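Local coordinates for NigD-like protein (Bacteroides vulgatus ATCC 8482, PDB 3K6O) that is of unknown function but belongs to the NigD-like family, with an N-terminal OB domain followed by a C-terminal beta sandwich, at residues G102-S114 with V189-F203. Residues are numbered along the deposited sequence; the frame is centred on the assembly and turned at random.
Sequences GNMKVQIKDMWPS and VLVNPVDGEEKTYIF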
ATOM      1  N   GLY A 102       4.331  16.112  11.567  1.00 33.29           N
ATOM      2  CA  GLY A 102       3.077  16.183  12.295  1.00 33.93           C
ATOM      3  C   GLY A 102       2.689  14.834  12.913  1.00 34.31           C
ATOM      4  O   GLY A 102       3.422  13.862  12.826  1.00 33.65           O
ATOM      5  N   ASN A 103       1.539  14.818  13.582  1.00 34.15           N
ATOM      6  CA  ASN A 103       0.950  13.602  14.078  1.00 33.85           C
ATOM      7  C   ASN A 103      -0.529  13.842  14.350  1.00 33.05           C
ATOM      8  O   ASN A 103      -1.040  13.550  15.422  1.00 33.33           O
ATOM      9  CB  ASN A 103       1.655  13.139  15.346  1.00 34.34           C
ATOM     10  CG  ASN A 103       1.270  11.727  15.728  1.00 37.79           C
ATOM     11  OD1 ASN A 103       0.857  10.904  14.868  1.00 33.22           O
ATOM     12  ND2 ASN A 103       1.378  11.428  17.025  1.00 38.38           N
HETATM   13  N   MSE A 104      -1.215  14.368  13.354  1.00 32.69           N
HETATM   14  CA  MSE A 104      -2.632  14.647  13.449  1.00 32.20           C
HETATM   15  C   MSE A 104      -3.496  13.389  13.327  1.00 32.26           C
HETATM   16  O   MSE A 104      -3.093  12.369  12.743  1.00 30.61           O
HETATM   17  CB  MSE A 104      -2.989  15.642  12.362  1.00 33.35           C
HETATM   18  CG  MSE A 104      -2.268  17.006  12.542  1.00 34.36           C
HETATM   19 SE   MSE A 104      -2.856  18.220  11.188  1.00 41.11          SE
HETATM   20  CE  MSE A 104      -4.498  18.878  12.091  1.00 44.00           C
ATOM     21  N   LYS A 105      -4.681  13.446  13.917  1.00 31.84           N
ATOM     22  CA  LYS A 105      -5.569  12.303  13.928  1.00 32.04           C
ATOM     23  C   LYS A 105      -6.012  11.961  12.502  1.00 31.70           C
ATOM     24  O   LYS A 105      -6.370  12.848  11.725  1.00 31.23           O
ATOM     25  CB  LYS A 105      -6.782  12.579  14.831  1.00 32.68           C
ATOM     26  CG  LYS A 105      -6.401  12.695  16.328  1.00 33.83           C
ATOM     27  CD  LYS A 105      -7.609  12.581  17.270  1.00 38.23           C
ATOM     28  CE  LYS A 105      -7.164  12.373  18.763  1.00 40.43           C
ATOM     29  NZ  LYS A 105      -6.341  11.100  18.968  1.00 42.53           N
ATOM     30  N   VAL A 106      -5.993  10.670  12.185  1.00 31.32           N
ATOM     31  CA  VAL A 106      -6.376  10.165  10.869  1.00 31.69           C
ATOM     32  C   VAL A 106      -7.293   8.940  11.048  1.00 32.38           C
ATOM     33  O   VAL A 106      -7.155   8.186  12.020  1.00 31.58           O
ATOM     34  CB  VAL A 106      -5.142   9.757  10.035  1.00 32.36           C
ATOM     35  CG1 VAL A 106      -4.354   8.589  10.702  1.00 30.81           C
ATOM     36  CG2 VAL A 106      -5.538   9.352   8.597  1.00 30.92           C
ATOM     37  N   GLN A 107      -8.227   8.769  10.112  1.00 33.44           N
ATOM     38  CA  GLN A 107      -9.124   7.607  10.076  1.00 34.26           C
ATOM     39  C   GLN A 107      -8.574   6.543   9.156  1.00 33.57           C
ATOM     40  O   GLN A 107      -8.479   6.761   7.955  1.00 32.99           O
ATOM     41  CB  GLN A 107     -10.518   8.031   9.599  1.00 35.12           C
ATOM     42  CG  GLN A 107     -11.535   6.887   9.550  1.00 37.95           C
ATOM     43  CD  GLN A 107     -12.930   7.346   9.134  1.00 41.76           C
ATOM     44  OE1 GLN A 107     -13.179   8.538   8.911  1.00 43.94           O
ATOM     45  NE2 GLN A 107     -13.850   6.390   9.024  1.00 43.79           N
ATOM     46  N   ILE A 108      -8.176   5.406   9.724  1.00 33.96           N
ATOM     47  CA  ILE A 108      -7.684   4.280   8.955  1.00 34.09           C
ATOM     48  C   ILE A 108      -8.833   3.325   8.648  1.00 34.64           C
ATOM     49  O   ILE A 108      -9.517   2.895   9.550  1.00 35.40           O
ATOM     50  CB  ILE A 108      -6.609   3.479   9.703  1.00 34.31           C
ATOM     51  CG1 ILE A 108      -5.383   4.355  10.036  1.00 34.24           C
ATOM     52  CG2 ILE A 108      -6.156   2.257   8.847  1.00 33.39           C
ATOM     53  CD1 ILE A 108      -4.792   5.100   8.831  1.00 34.28           C
ATOM     54  N   LYS A 109      -9.060   3.018   7.379  1.00 34.79           N
ATOM     55  CA  LYS A 109     -10.065   2.030   6.983  1.00 34.59           C
ATOM     56  C   LYS A 109      -9.455   0.634   6.791  1.00 33.89           C
ATOM     57  O   LYS A 109     -10.075  -0.349   7.135  1.00 34.14           O
ATOM     58  CB  LYS A 109     -10.800   2.484   5.711  1.00 35.61           C
ATOM     59  CG  LYS A 109     -11.757   3.644   5.926  1.00 36.97           C
ATOM     60  CD  LYS A 109     -12.907   3.648   4.924  1.00 41.92           C
ATOM     61  CE  LYS A 109     -14.070   4.485   5.426  1.00 43.34           C
ATOM     62  NZ  LYS A 109     -15.135   4.693   4.389  1.00 46.99           N
ATOM     63  N   ASP A 110      -8.257   0.535   6.222  1.00 33.31           N
ATOM     64  CA  ASP A 110      -7.546  -0.748   6.140  1.00 32.38           C
ATOM     65  C   ASP A 110      -6.047  -0.534   6.291  1.00 32.00           C
ATOM     66  O   ASP A 110      -5.526   0.462   5.832  1.00 31.38           O
ATOM     67  CB  ASP A 110      -7.791  -1.440   4.797  1.00 32.77           C
ATOM     68  CG  ASP A 110      -9.200  -1.901   4.636  1.00 33.08           C
ATOM     69  OD1 ASP A 110      -9.528  -2.958   5.192  1.00 32.80           O
ATOM     70  OD2 ASP A 110      -9.979  -1.203   3.970  1.00 34.51           O
HETATM   71  N   MSE A 111      -5.367  -1.462   6.955  1.00 31.02           N
HETATM   72  CA  MSE A 111      -3.925  -1.497   6.906  1.00 32.07           C
HETATM   73  C   MSE A 111      -3.417  -2.916   6.961  1.00 31.35           C
HETATM   74  O   MSE A 111      -3.806  -3.667   7.834  1.00 31.82           O
HETATM   75  CB  MSE A 111      -3.297  -0.694   8.041  1.00 32.09           C
HETATM   76  CG  MSE A 111      -1.710  -0.762   8.024  1.00 34.77           C
HETATM   77 SE   MSE A 111      -1.040  -0.067   9.750  1.00 39.64          SE
HETATM   78  CE  MSE A 111      -1.697   1.674   9.456  1.00 34.93           C
ATOM     79  N   TRP A 112      -2.513  -3.259   6.048  1.00 31.17           N
ATOM     80  CA  TRP A 112      -1.900  -4.575   6.063  1.00 31.02           C
ATOM     81  C   TRP A 112      -0.570  -4.548   5.334  1.00 31.09           C
ATOM     82  O   TRP A 112      -0.409  -3.820   4.357  1.00 30.41           O
ATOM     83  CB  TRP A 112      -2.834  -5.623   5.443  1.00 30.94           C
ATOM     84  CG  TRP A 112      -2.882  -5.626   3.940  1.00 30.61           C
ATOM     85  CD1 TRP A 112      -2.277  -6.500   3.123  1.00 30.90           C
ATOM     86  CD2 TRP A 112      -3.595  -4.712   3.097  1.00 31.07           C
ATOM     87  NE1 TRP A 112      -2.586  -6.221   1.813  1.00 33.29           N
ATOM     88  CE2 TRP A 112      -3.380  -5.110   1.774  1.00 29.84           C
ATOM     89  CE3 TRP A 112      -4.407  -3.602   3.340  1.00 29.74           C
ATOM     90  CZ2 TRP A 112      -3.921  -4.423   0.680  1.00 32.14           C
ATOM     91  CZ3 TRP A 112      -4.968  -2.923   2.238  1.00 32.77           C
ATOM     92  CH2 TRP A 112      -4.726  -3.343   0.934  1.00 31.03           C
ATOM     93  N   PRO A 113       0.391  -5.340   5.809  1.00 31.19           N
ATOM     94  CA  PRO A 113       1.630  -5.519   5.066  1.00 31.60           C
ATOM     95  C   PRO A 113       1.506  -6.625   4.044  1.00 32.55           C
ATOM     96  O   PRO A 113       0.758  -7.572   4.245  1.00 32.68           O
ATOM     97  CB  PRO A 113       2.626  -5.943   6.153  1.00 32.09           C
ATOM     98  CG  PRO A 113       1.799  -6.713   7.134  1.00 32.21           C
ATOM     99  CD  PRO A 113       0.392  -6.082   7.086  1.00 32.24           C
ATOM    100  N   SER A 114       2.261  -6.488   2.974  1.00 32.89           N
ATOM    101  CA  SER A 114       2.529  -7.529   2.027  1.00 33.50           C
ATOM    102  C   SER A 114       4.058  -7.709   2.011  1.00 34.07           C
ATOM    103  O   SER A 114       4.769  -7.035   2.758  1.00 33.80           O
ATOM    104  CB  SER A 114       2.059  -7.082   0.644  1.00 33.67           C
ATOM    105  OG  SER A 114       2.755  -5.902   0.271  1.00 34.47           O
ATOM    106  N   VAL A 189       3.126  -0.783  13.992  1.00 29.27           N
ATOM    107  CA  VAL A 189       2.862   0.501  13.395  1.00 29.89           C
ATOM    108  C   VAL A 189       1.975   1.384  14.299  1.00 29.91           C
ATOM    109  O   VAL A 189       0.836   1.025  14.592  1.00 29.45           O
ATOM    110  CB  VAL A 189       2.184   0.369  12.016  1.00 31.19           C
ATOM    111  CG1 VAL A 189       1.934   1.785  11.387  1.00 30.33           C
ATOM    112  CG2 VAL A 189       3.039  -0.521  11.079  1.00 29.24           C
ATOM    113  N   LEU A 190       2.515   2.519  14.737  1.00 29.72           N
ATOM    114  CA  LEU A 190       1.790   3.430  15.615  1.00 30.34           C
ATOM    115  C   LEU A 190       0.929   4.394  14.808  1.00 30.11           C
ATOM    116  O   LEU A 190       1.389   4.983  13.816  1.00 29.40           O
ATOM    117  CB  LEU A 190       2.745   4.255  16.501  1.00 31.26           C
ATOM    118  CG  LEU A 190       3.254   3.624  17.802  1.00 33.78           C
ATOM    119  CD1 LEU A 190       4.460   4.397  18.343  1.00 32.52           C
ATOM    120  CD2 LEU A 190       2.150   3.535  18.903  1.00 34.62           C
ATOM    121  N   VAL A 191      -0.300   4.574  15.270  1.00 29.28           N
ATOM    122  CA  VAL A 191      -1.283   5.415  14.610  1.00 29.81           C
ATOM    123  C   VAL A 191      -1.976   6.298  15.630  1.00 31.20           C
ATOM    124  O   VAL A 191      -2.338   5.836  16.745  1.00 32.20           O
ATOM    125  CB  VAL A 191      -2.342   4.553  13.885  1.00 30.50           C
ATOM    126  CG1 VAL A 191      -3.535   5.420  13.330  1.00 29.64           C
ATOM    127  CG2 VAL A 191      -1.650   3.752  12.774  1.00 25.34           C
ATOM    128  N   ASN A 192      -2.187   7.546  15.238  1.00 31.29           N
ATOM    129  CA  ASN A 192      -2.983   8.463  16.017  1.00 31.87           C
ATOM    130  C   ASN A 192      -4.366   8.510  15.361  1.00 32.42           C
ATOM    131  O   ASN A 192      -4.544   9.126  14.309  1.00 32.13           O
ATOM    132  CB  ASN A 192      -2.312   9.824  16.043  1.00 31.33           C
ATOM    133  CG  ASN A 192      -2.964  10.783  17.024  1.00 31.96           C
ATOM    134  OD1 ASN A 192      -3.835  10.408  17.809  1.00 30.65           O
ATOM    135  ND2 ASN A 192      -2.560  12.030  16.959  1.00 32.24           N
ATOM    136  N   PRO A 193      -5.349   7.826  15.957  1.00 33.60           N
ATOM    137  CA  PRO A 193      -6.638   7.614  15.292  1.00 34.88           C
ATOM    138  C   PRO A 193      -7.653   8.707  15.574  1.00 36.23           C
ATOM    139  O   PRO A 193      -7.626   9.264  16.640  1.00 36.55           O
ATOM    140  CB  PRO A 193      -7.090   6.283  15.881  1.00 34.34           C
ATOM    141  CG  PRO A 193      -6.563   6.329  17.296  1.00 34.39           C
ATOM    142  CD  PRO A 193      -5.294   7.150  17.268  1.00 33.79           C
ATOM    143  N   VAL A 194      -8.563   8.983  14.642  1.00 39.36           N
ATOM    144  CA  VAL A 194      -9.614   9.999  14.860  1.00 41.48           C
ATOM    145  C   VAL A 194     -10.548   9.704  16.020  1.00 43.73           C
ATOM    146  O   VAL A 194     -10.879  10.602  16.819  1.00 44.22           O
ATOM    147  CB  VAL A 194     -10.504  10.275  13.607  1.00 41.64           C
ATOM    148  CG1 VAL A 194      -9.663  10.683  12.410  1.00 40.55           C
ATOM    149  CG2 VAL A 194     -11.385   9.086  13.279  1.00 43.26           C
ATOM    150  N   ASP A 195     -11.018   8.470  16.120  1.00 45.82           N
ATOM    151  CA  ASP A 195     -11.836   8.106  17.303  1.00 47.39           C
ATOM    152  C   ASP A 195     -10.934   7.121  18.037  1.00 48.36           C
ATOM    153  O   ASP A 195     -10.605   6.021  17.491  1.00 49.29           O
ATOM    154  CB  ASP A 195     -13.203   7.498  16.926  1.00 47.44           C
ATOM    155  N   GLY A 196     -10.449   7.569  19.198  1.00 47.86           N
ATOM    156  CA  GLY A 196      -9.543   6.782  20.005  1.00 47.51           C
ATOM    157  C   GLY A 196      -8.250   7.485  20.373  1.00 47.46           C
ATOM    158  O   GLY A 196      -8.055   8.698  20.144  1.00 48.69           O
ATOM    159  N   GLU A 197      -7.351   6.705  20.950  1.00 46.15           N
ATOM    160  CA  GLU A 197      -6.094   7.213  21.440  1.00 45.48           C
ATOM    161  C   GLU A 197      -5.006   6.481  20.666  1.00 43.91           C
ATOM    162  O   GLU A 197      -5.284   5.466  20.041  1.00 42.99           O
ATOM    163  CB  GLU A 197      -5.993   6.942  22.931  1.00 45.67           C
ATOM    164  CG  GLU A 197      -7.275   7.335  23.690  1.00 48.61           C
ATOM    165  CD  GLU A 197      -7.610   8.838  23.569  1.00 52.58           C
ATOM    166  OE1 GLU A 197      -6.651   9.658  23.454  1.00 53.41           O
ATOM    167  OE2 GLU A 197      -8.829   9.188  23.606  1.00 52.19           O
ATOM    168  N   GLU A 198      -3.786   7.009  20.702  1.00 42.65           N
ATOM    169  CA  GLU A 198      -2.664   6.433  19.952  1.00 42.17           C
ATOM    170  C   GLU A 198      -2.699   4.925  20.168  1.00 41.54           C
ATOM    171  O   GLU A 198      -2.885   4.489  21.287  1.00 41.68           O
ATOM    172  CB  GLU A 198      -1.345   7.031  20.421  1.00 41.43           C
ATOM    173  CG  GLU A 198      -0.124   6.669  19.594  1.00 42.75           C
ATOM    174  CD  GLU A 198       0.017   7.465  18.292  1.00 43.56           C
ATOM    175  OE1 GLU A 198      -0.337   8.660  18.267  1.00 40.44           O
ATOM    176  OE2 GLU A 198       0.489   6.879  17.283  1.00 45.52           O
ATOM    177  N   LYS A 199      -2.584   4.147  19.095  1.00 40.87           N
ATOM    178  CA  LYS A 199      -2.608   2.684  19.188  1.00 40.58           C
ATOM    179  C   LYS A 199      -1.586   2.020  18.258  1.00 39.24           C
ATOM    180  O   LYS A 199      -1.125   2.638  17.317  1.00 38.73           O
ATOM    181  CB  LYS A 199      -3.999   2.156  18.862  1.00 41.16           C
ATOM    182  CG  LYS A 199      -4.490   2.498  17.468  1.00 43.03           C
ATOM    183  CD  LYS A 199      -5.929   2.091  17.276  1.00 45.41           C
ATOM    184  CE  LYS A 199      -6.052   0.589  17.153  1.00 48.71           C
ATOM    185  NZ  LYS A 199      -7.409   0.187  16.641  1.00 51.83           N
ATOM    186  N   THR A 200      -1.247   0.769  18.553  1.00 37.94           N
ATOM    187  CA  THR A 200      -0.267   0.006  17.777  1.00 37.78           C
ATOM    188  C   THR A 200      -0.910  -1.104  16.976  1.00 36.49           C
ATOM    189  O   THR A 200      -1.517  -1.992  17.551  1.00 37.42           O
ATOM    190  CB  THR A 200       0.752  -0.654  18.715  1.00 37.72           C
ATOM    191  OG1 THR A 200       1.366   0.356  19.500  1.00 40.28           O
ATOM    192  CG2 THR A 200       1.839  -1.354  17.957  1.00 36.25           C
ATOM    193  N   TYR A 201      -0.772  -1.062  15.658  1.00 34.54           N
ATOM    194  CA  TYR A 201      -1.125  -2.205  14.832  1.00 33.84           C
ATOM    195  C   TYR A 201       0.079  -3.156  14.897  1.00 33.30           C
ATOM    196  O   TYR A 201       1.213  -2.695  14.759  1.00 32.68           O
ATOM    197  CB  TYR A 201      -1.389  -1.770  13.394  1.00 33.24           C
ATOM    198  CG  TYR A 201      -2.687  -1.050  13.183  1.00 33.14           C
ATOM    199  CD1 TYR A 201      -2.922   0.210  13.758  1.00 32.75           C
ATOM    200  CD2 TYR A 201      -3.696  -1.607  12.385  1.00 34.51           C
ATOM    201  CE1 TYR A 201      -4.123   0.870  13.560  1.00 31.55           C
ATOM    202  CE2 TYR A 201      -4.904  -0.935  12.168  1.00 34.21           C
ATOM    203  CZ  TYR A 201      -5.097   0.294  12.768  1.00 33.74           C
ATOM    204  OH  TYR A 201      -6.263   0.962  12.567  1.00 39.83           O
ATOM    205  N   ILE A 202      -0.167  -4.444  15.133  1.00 31.78           N
ATOM    206  CA  ILE A 202       0.886  -5.452  15.235  1.00 32.56           C
ATOM    207  C   ILE A 202       0.636  -6.477  14.116  1.00 31.72           C
ATOM    208  O   ILE A 202      -0.467  -7.018  14.003  1.00 31.65           O
ATOM    209  CB  ILE A 202       0.877  -6.181  16.619  1.00 32.69           C
ATOM    210  CG1 ILE A 202       1.068  -5.155  17.748  1.00 36.98           C
ATOM    211  CG2 ILE A 202       1.962  -7.231  16.678  1.00 31.31           C
ATOM    212  CD1 ILE A 202       0.707  -5.631  19.203  1.00 36.69           C
ATOM    213  N   PHE A 203       1.638  -6.717  13.283  1.00 30.90           N
ATOM    214  CA  PHE A 203       1.572  -7.799  12.298  1.00 30.69           C
ATOM    215  C   PHE A 203       2.779  -8.710  12.462  1.00 31.43           C
ATOM    216  O   PHE A 203       3.914  -8.261  12.307  1.00 31.55           O
ATOM    217  CB  PHE A 203       1.582  -7.233  10.886  1.00 31.11           C
ATOM    218  CG  PHE A 203       0.504  -6.216  10.630  1.00 31.78           C
ATOM    219  CD1 PHE A 203      -0.784  -6.617  10.292  1.00 32.29           C
ATOM    220  CD2 PHE A 203       0.777  -4.857  10.742  1.00 32.96           C
ATOM    221  CE1 PHE A 203      -1.798  -5.673  10.045  1.00 34.40           C
ATOM    222  CE2 PHE A 203      -0.231  -3.902  10.489  1.00 34.32           C
ATOM    223  CZ  PHE A 203      -1.511  -4.313  10.144  1.00 33.93           C
TER
HETATM  224  O   HOH W   1       1.394   8.115  15.107  1.00 33.13           O
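Asn192 and Lys105 lead the polar half of this contact. Asn192 ND2 donates to the backbone Asn103 O at 2.6 Å, with that oxygen close to the plane of the Asn192 amide. CG of Asn192 lies anti to the backbone N (chi1 -171°), which sends the amide across to 102-114. Lys105 NZ donates to Asn192 OD1 (2.8 Å) and to the backbone oxygens of Pro193 and Gly196. Its chain bends at the last torsion (chi4 -60°) to reach all three. One water lies close to Asn103 OD1 and Glu198 OE2 and probably links the two. The backbones form a single bridge, with Val106 N bonded to Asn192 O (3.0 Å) and Val194 N to Val106 O (3.1 Å). Were Asn192 an alanine, Asn103 O would probably lose this donor and Lys105 NZ one of its three acceptors.

The other half is apolar. Ile108 CG1 meets Val191 CG1. Met111, a selenomethionine, sets SE over a face of the Tyr201 ring, 4.3 Å from its centroid, and at the edge of the Phe203 ring. Its CE packs on Val191 CG2 (3.9 Å). Pro113 CD sits over the Phe203 face, a CH-pi contact at 3.5 Å from the centroid.

Within the C-terminal beta sandwich, Ile108, Met111 and Pro113 thus hold the hairpin's strands by side chains alone. Bonds at both ends of the Asn192 amide probably fix its rotation and pin the turn to 103-106.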